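Local coordinates for adenylate isopentenyltransferase (Humulus lupulus, PDB 3A8T), which transfers an isopentenyl group from dimethylallyl diphosphate to ATP, ADP or AMP in cytokinin biosynthesis, at residues 66-70 with 123-129. Numbering follows the deposited sequence.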
loop_
_atom_site.group_PDB
_atom_site.type_symbol
_atom_site.label_atom_id
_atom_site.label_comp_id
_atom_site.label_asym_id
_atom_site.label_seq_id
_atom_site.Cartn_x
_atom_site.Cartn_y
_atom_site.Cartn_z
ATOM N N LEU A 66 16.261 5.526 -11.140
ATOM C CA LEU A 66 15.552 6.009 -9.971
ATOM C C LEU A 66 15.621 5.056 -8.776
ATOM O O LEU A 66 16.177 3.976 -8.866
ATOM C CB LEU A 66 14.100 6.367 -10.379
ATOM C CG LEU A 66 13.110 5.260 -10.723
ATOM C CD1 LEU A 66 12.577 4.670 -9.444
ATOM C CD2 LEU A 66 11.965 5.790 -11.578
ATOM N N GLU A 67 15.104 5.491 -7.647
ATOM C CA GLU A 67 15.114 4.675 -6.437
ATOM C C GLU A 67 13.782 5.020 -5.779
ATOM O O GLU A 67 13.273 6.152 -5.877
ATOM C CB GLU A 67 16.300 5.027 -5.477
ATOM C CG GLU A 67 17.723 5.054 -6.144
ATOM C CD GLU A 67 18.932 4.826 -5.157
ATOM O OE1 GLU A 67 18.694 4.603 -3.948
ATOM O OE2 GLU A 67 20.130 4.883 -5.587
ATOM N N VAL A 68 13.233 4.033 -5.091
ATOM C CA VAL A 68 11.945 4.167 -4.457
ATOM C C VAL A 68 11.957 4.336 -2.957
ATOM O O VAL A 68 12.710 3.688 -2.245
ATOM C CB VAL A 68 11.033 2.929 -4.831
ATOM C CG1 VAL A 68 9.834 2.869 -3.930
ATOM C CG2 VAL A 68 10.568 3.025 -6.280
ATOM N N ILE A 69 11.095 5.229 -2.498
ATOM C CA ILE A 69 10.881 5.468 -1.069
ATOM C C ILE A 69 9.436 5.052 -0.873
ATOM O O ILE A 69 8.552 5.541 -1.560
ATOM C CB ILE A 69 11.000 6.949 -0.688
ATOM C CG1 ILE A 69 12.397 7.465 -1.066
ATOM C CG2 ILE A 69 10.687 7.112 0.775
ATOM C CD1 ILE A 69 12.653 8.960 -0.876
ATOM N N ASN A 70 9.215 4.100 0.011
ATOM C CA ASN A 70 7.876 3.619 0.321
ATOM C C ASN A 70 7.179 4.607 1.237
ATOM O O ASN A 70 7.769 5.024 2.228
ATOM C CB ASN A 70 7.952 2.299 1.057
ATOM C CG ASN A 70 6.643 1.936 1.697
ATOM O OD1 ASN A 70 6.538 1.807 2.896
ATOM N ND2 ASN A 70 5.644 1.785 0.893
ATOM N N VAL A 123 15.444 11.083 0.520
ATOM C CA VAL A 123 15.265 11.904 -0.692
ATOM C C VAL A 123 16.610 12.554 -1.024
ATOM O O VAL A 123 17.080 12.560 -2.143
ATOM C CB VAL A 123 14.237 13.001 -0.487
ATOM C CG1 VAL A 123 14.298 13.981 -1.563
ATOM C CG2 VAL A 123 12.873 12.399 -0.424
ATOM N N SER A 124 17.239 13.041 0.021
ATOM C CA SER A 124 18.486 13.742 -0.080
ATOM C C SER A 124 19.637 12.838 -0.567
ATOM O O SER A 124 20.476 13.212 -1.370
ATOM C CB SER A 124 18.740 14.328 1.295
ATOM O OG SER A 124 19.697 15.334 1.203
ATOM N N GLU A 125 19.638 11.619 -0.095
ATOM C CA GLU A 125 20.647 10.668 -0.466
ATOM C C GLU A 125 20.570 10.194 -1.905
ATOM O O GLU A 125 21.603 10.039 -2.545
ATOM C CB GLU A 125 20.564 9.478 0.483
ATOM C CG GLU A 125 21.174 9.817 1.840
ATOM C CD GLU A 125 20.526 9.074 2.982
ATOM O OE1 GLU A 125 20.811 9.452 4.137
ATOM O OE2 GLU A 125 19.741 8.126 2.730
ATOM N N ILE A 126 19.346 9.962 -2.388
ATOM C CA ILE A 126 19.102 9.487 -3.734
ATOM C C ILE A 126 19.529 10.507 -4.763
ATOM O O ILE A 126 20.135 10.169 -5.763
ATOM C CB ILE A 126 17.559 9.141 -3.940
ATOM C CG1 ILE A 126 17.162 7.981 -3.034
ATOM C CG2 ILE A 126 17.267 8.860 -5.376
ATOM C CD1 ILE A 126 15.725 7.956 -2.722
ATOM N N THR A 127 19.136 11.741 -4.529
ATOM C CA THR A 127 19.471 12.847 -5.396
ATOM C C THR A 127 20.979 12.916 -5.398
ATOM O O THR A 127 21.597 13.196 -6.419
ATOM C CB THR A 127 18.915 14.174 -4.824
ATOM O OG1 THR A 127 17.500 14.055 -4.622
ATOM C CG2 THR A 127 19.170 15.317 -5.808
ATOM N N GLY A 128 21.577 12.654 -4.237
ATOM C CA GLY A 128 23.028 12.676 -4.158
ATOM C C GLY A 128 23.616 11.721 -5.194
ATOM O O GLY A 128 24.560 12.066 -5.905
ATOM N N ARG A 129 23.066 10.515 -5.292
ATOM C CA ARG A 129 23.592 9.561 -6.261
ATOM C C ARG A 129 23.091 9.839 -7.679
ATOM O O ARG A 129 23.241 9.006 -8.570
ATOM C CB ARG A 129 23.217 8.147 -5.860
ATOM C CG ARG A 129 23.772 7.736 -4.523
ATOM C CD ARG A 129 23.386 6.283 -4.183
ATOM N NE ARG A 129 22.013 6.153 -3.713
ATOM C CZ ARG A 129 21.602 6.323 -2.458
ATOM N NH1 ARG A 129 22.454 6.635 -1.494
ATOM N NH2 ARG A 129 20.312 6.176 -2.162
#
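Start at the charged end. Glu-67 points from its strand toward the helix, and its carboxylate meets the guanidinium of Arg-129 edge-on in a two-pronged salt bridge: NH2 of Arg-129 donates to OE1 of Glu-67 at 2.9 Å, and NE of Arg-129 to OE2 of Glu-67, also at 2.9 Å. Both carboxylate oxygens thus have a donor, and OE1 has a second, His-98 NE2 on the neighbouring short strand, so the buried acid is well satisfied. Arg-129 has just left helical geometry, yet its backbone N still reaches Glu-125 O at 3.1 Å. Further along, the contact turns apolar: CD1 of Ile-69 lies 3.7 Å from CD1 of Ile-126 and 3.5 Å from CG2 of Val-123. Leu-66 and Val-68 face away, onto helix 53-61, which follows the P-loop. Strand 66-70 and the helical segment 123-128 run nearly antiparallel (172°), their axes 9.1 Å apart at closest approach. Helix 112-128 leads into strand 132-136, which hydrogen-bonds beside 66-70 in the parallel sheet, the layered α/β packing of a P-loop NTPase-type fold.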